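Local coordinates for cytolethal distending toxin protein C (Haemophilus ducreyi, PDB 1SR4) that is a lectin-like subunit of the tripartite cytolethal distending toxin, a bacterial genotoxin, and probably binds carbohydrate on host cells, at residues Tyr41-His45 and Pro149-Ser153. Sequence-based numbering, arbitrary orientation.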
ATOM      1  N   TYR C  41     -20.725   0.973  15.367  1.00 27.73           N
ATOM      2  CA  TYR C  41     -19.691   1.229  14.380  1.00 22.42           C
ATOM      3  C   TYR C  41     -19.819   0.453  13.063  1.00 18.87           C
ATOM      4  O   TYR C  41     -19.384   0.944  12.008  1.00 16.41           O
ATOM      5  CB  TYR C  41     -18.289   1.091  15.015  1.00 22.34           C
ATOM      6  CG  TYR C  41     -17.813  -0.295  15.417  1.00 23.08           C
ATOM      7  CD1 TYR C  41     -17.190  -1.132  14.491  1.00 23.39           C
ATOM      8  CD2 TYR C  41     -17.900  -0.731  16.745  1.00 23.11           C
ATOM      9  CE1 TYR C  41     -16.654  -2.359  14.867  1.00 23.14           C
ATOM     10  CE2 TYR C  41     -17.368  -1.966  17.136  1.00 23.83           C
ATOM     11  CZ  TYR C  41     -16.742  -2.769  16.190  1.00 25.91           C
ATOM     12  OH  TYR C  41     -16.170  -3.969  16.558  1.00 30.05           O
ATOM     13  N   LEU C  42     -20.436  -0.722  13.092  1.00 15.10           N
ATOM     14  CA  LEU C  42     -20.592  -1.485  11.855  1.00 16.01           C
ATOM     15  C   LEU C  42     -21.419  -0.733  10.807  1.00 14.23           C
ATOM     16  O   LEU C  42     -21.430  -1.109   9.635  1.00 12.19           O
ATOM     17  CB  LEU C  42     -21.214  -2.870  12.122  1.00 15.20           C
ATOM     18  CG  LEU C  42     -20.310  -3.897  12.821  1.00 17.24           C
ATOM     19  CD1 LEU C  42     -21.066  -5.224  12.924  1.00 18.73           C
ATOM     20  CD2 LEU C  42     -18.988  -4.090  12.050  1.00 15.69           C
ATOM     21  N   SER C  43     -22.110   0.324  11.226  1.00 14.12           N
ATOM     22  CA  SER C  43     -22.893   1.110  10.290  1.00 14.77           C
ATOM     23  C   SER C  43     -21.975   1.927   9.378  1.00 14.37           C
ATOM     24  O   SER C  43     -22.437   2.508   8.394  1.00 14.59           O
ATOM     25  CB  SER C  43     -23.845   2.050  11.033  1.00 16.97           C
ATOM     26  OG  SER C  43     -23.132   3.007  11.788  1.00 20.25           O
ATOM     27  N   THR C  44     -20.682   1.979   9.709  1.00 12.28           N
ATOM     28  CA  THR C  44     -19.720   2.731   8.897  1.00 10.68           C
ATOM     29  C   THR C  44     -18.801   1.815   8.092  1.00 11.03           C
ATOM     30  O   THR C  44     -17.922   2.296   7.359  1.00  9.55           O
ATOM     31  CB  THR C  44     -18.814   3.645   9.753  1.00  9.72           C
ATOM     32  OG1 THR C  44     -18.003   2.831  10.612  1.00 10.92           O
ATOM     33  CG2 THR C  44     -19.645   4.610  10.602  1.00  9.60           C
ATOM     34  N   HIS C  45     -19.010   0.502   8.225  1.00  9.82           N
ATOM     35  CA  HIS C  45     -18.194  -0.498   7.526  1.00  9.81           C
ATOM     36  C   HIS C  45     -18.821  -1.034   6.245  1.00 11.05           C
ATOM     37  O   HIS C  45     -20.044  -1.185   6.151  1.00  9.57           O
ATOM     38  CB  HIS C  45     -17.925  -1.722   8.418  1.00  8.96           C
ATOM     39  CG  HIS C  45     -17.040  -1.452   9.594  1.00  9.63           C
ATOM     40  ND1 HIS C  45     -16.275  -2.437  10.179  1.00  9.95           N
ATOM     41  CD2 HIS C  45     -16.819  -0.326  10.312  1.00 11.59           C
ATOM     42  CE1 HIS C  45     -15.621  -1.930  11.212  1.00 11.83           C
ATOM     43  NE2 HIS C  45     -15.934  -0.652  11.315  1.00 12.68           N
ATOM     44  N   PRO C 149     -11.530   0.728   8.425  1.00  9.99           N
ATOM     45  CA  PRO C 149     -12.882   0.836   8.978  1.00  8.27           C
ATOM     46  C   PRO C 149     -12.940   1.515  10.336  1.00 10.12           C
ATOM     47  O   PRO C 149     -12.163   1.183  11.246  1.00 10.52           O
ATOM     48  CB  PRO C 149     -13.347  -0.611   9.007  1.00  8.39           C
ATOM     49  CG  PRO C 149     -12.046  -1.379   9.258  1.00  7.99           C
ATOM     50  CD  PRO C 149     -11.113  -0.685   8.302  1.00  9.12           C
ATOM     51  N   PHE C 150     -13.854   2.478  10.472  1.00  8.76           N
ATOM     52  CA  PHE C 150     -14.007   3.214  11.720  1.00  9.55           C
ATOM     53  C   PHE C 150     -14.378   2.299  12.890  1.00 11.25           C
ATOM     54  O   PHE C 150     -15.188   1.372  12.757  1.00 10.60           O
ATOM     55  CB  PHE C 150     -15.108   4.280  11.590  1.00  8.55           C
ATOM     56  CG  PHE C 150     -15.543   4.855  12.915  1.00 12.22           C
ATOM     57  CD1 PHE C 150     -14.789   5.855  13.536  1.00  9.47           C
ATOM     58  CD2 PHE C 150     -16.656   4.324  13.590  1.00 10.61           C
ATOM     59  CE1 PHE C 150     -15.122   6.320  14.819  1.00 11.47           C
ATOM     60  CE2 PHE C 150     -17.007   4.773  14.872  1.00 13.43           C
ATOM     61  CZ  PHE C 150     -16.238   5.775  15.495  1.00 12.96           C
ATOM     62  N   GLY C 151     -13.811   2.585  14.055  1.00 11.51           N
ATOM     63  CA  GLY C 151     -14.143   1.791  15.221  1.00 12.34           C
ATOM     64  C   GLY C 151     -12.921   1.378  16.007  1.00 13.28           C
ATOM     65  O   GLY C 151     -11.843   1.950  15.843  1.00 14.65           O
ATOM     66  N   PRO C 152     -13.070   0.384  16.889  1.00 14.22           N
ATOM     67  CA  PRO C 152     -11.964  -0.111  17.710  1.00 13.27           C
ATOM     68  C   PRO C 152     -11.006  -0.937  16.884  1.00 13.10           C
ATOM     69  O   PRO C 152     -11.341  -1.396  15.795  1.00 13.11           O
ATOM     70  CB  PRO C 152     -12.675  -0.942  18.765  1.00 14.62           C
ATOM     71  CG  PRO C 152     -13.826  -1.528  17.992  1.00 15.51           C
ATOM     72  CD  PRO C 152     -14.320  -0.340  17.185  1.00 14.19           C
ATOM     73  N   SER C 153      -9.790  -1.086  17.383  1.00 12.98           N
ATOM     74  CA  SER C 153      -8.792  -1.896  16.722  1.00 14.29           C
ATOM     75  C   SER C 153      -7.706  -2.160  17.757  1.00 15.59           C
ATOM     76  O   SER C 153      -7.581  -1.443  18.746  1.00 18.42           O
ATOM     77  CB  SER C 153      -8.217  -1.197  15.473  1.00 13.30           C
ATOM     78  OG  SER C 153      -7.372  -0.101  15.789  1.00 16.62           O
TER
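Tyr41, at the start of the 3-10 turn 41-44, and His45, just after it, meet the extended chain Pro149-Ser153, to which the turn runs antiparallel: Tyr41 CA lies 5.6 Å from Gly151 CA, and His45 is nearest Pro149. Inside the turn, Tyr41 O accepts from both Thr44 N and Thr44 OG1, the hydroxyl lying in the carbonyl plane 2.7 Å from that oxygen. The bond across the gap runs from His45 NE2 to Phe150 O, 2.6 Å long, with an N-H...O angle of 160°. The acceptor lies almost exactly in the imidazole plane, whereas NE2 is tilted 24° from the carbonyl plane. Pro149 CB sits over the centre of the same ring, 3.4 Å from its centroid, in a CH-pi contact; Leu42 CA approaches the opposite face nearer the rim. Tyr41 repeats the theme. With CG between its backbone N and carbonyl carbon (chi1 70°), its ring receives Pro152 CD over one face, 3.5 Å from the centroid, and its CB packs against Phe150 CD2. Thr44 OG1, in the plane of the imidazole at its edge, meets the Phe150 ring at the edge and lies 3.4 Å from Phe150 CB. The turn precedes strand 46-50 and the extended chain follows strand 144-147 of the beta-trefoil domain; Ser21 of strand 19-24 ties them further, bonding to Thr44 O and Phe150 N. Beyond the contact, Gln66 of the neighbouring CdtA subunit bonds to Gly151 O. Because NE2 donates to Phe150 O while ND1 is hydrogen-bonded to Arg19 NH1, the imidazole is held at both nitrogens. An arginine donor at ND1 would favour a neutral ring protonated on NE2, so a single tautomer probably serves the bond to Phe150 O, while Pro152 on Tyr41 and the Ser21 bonds add to the join.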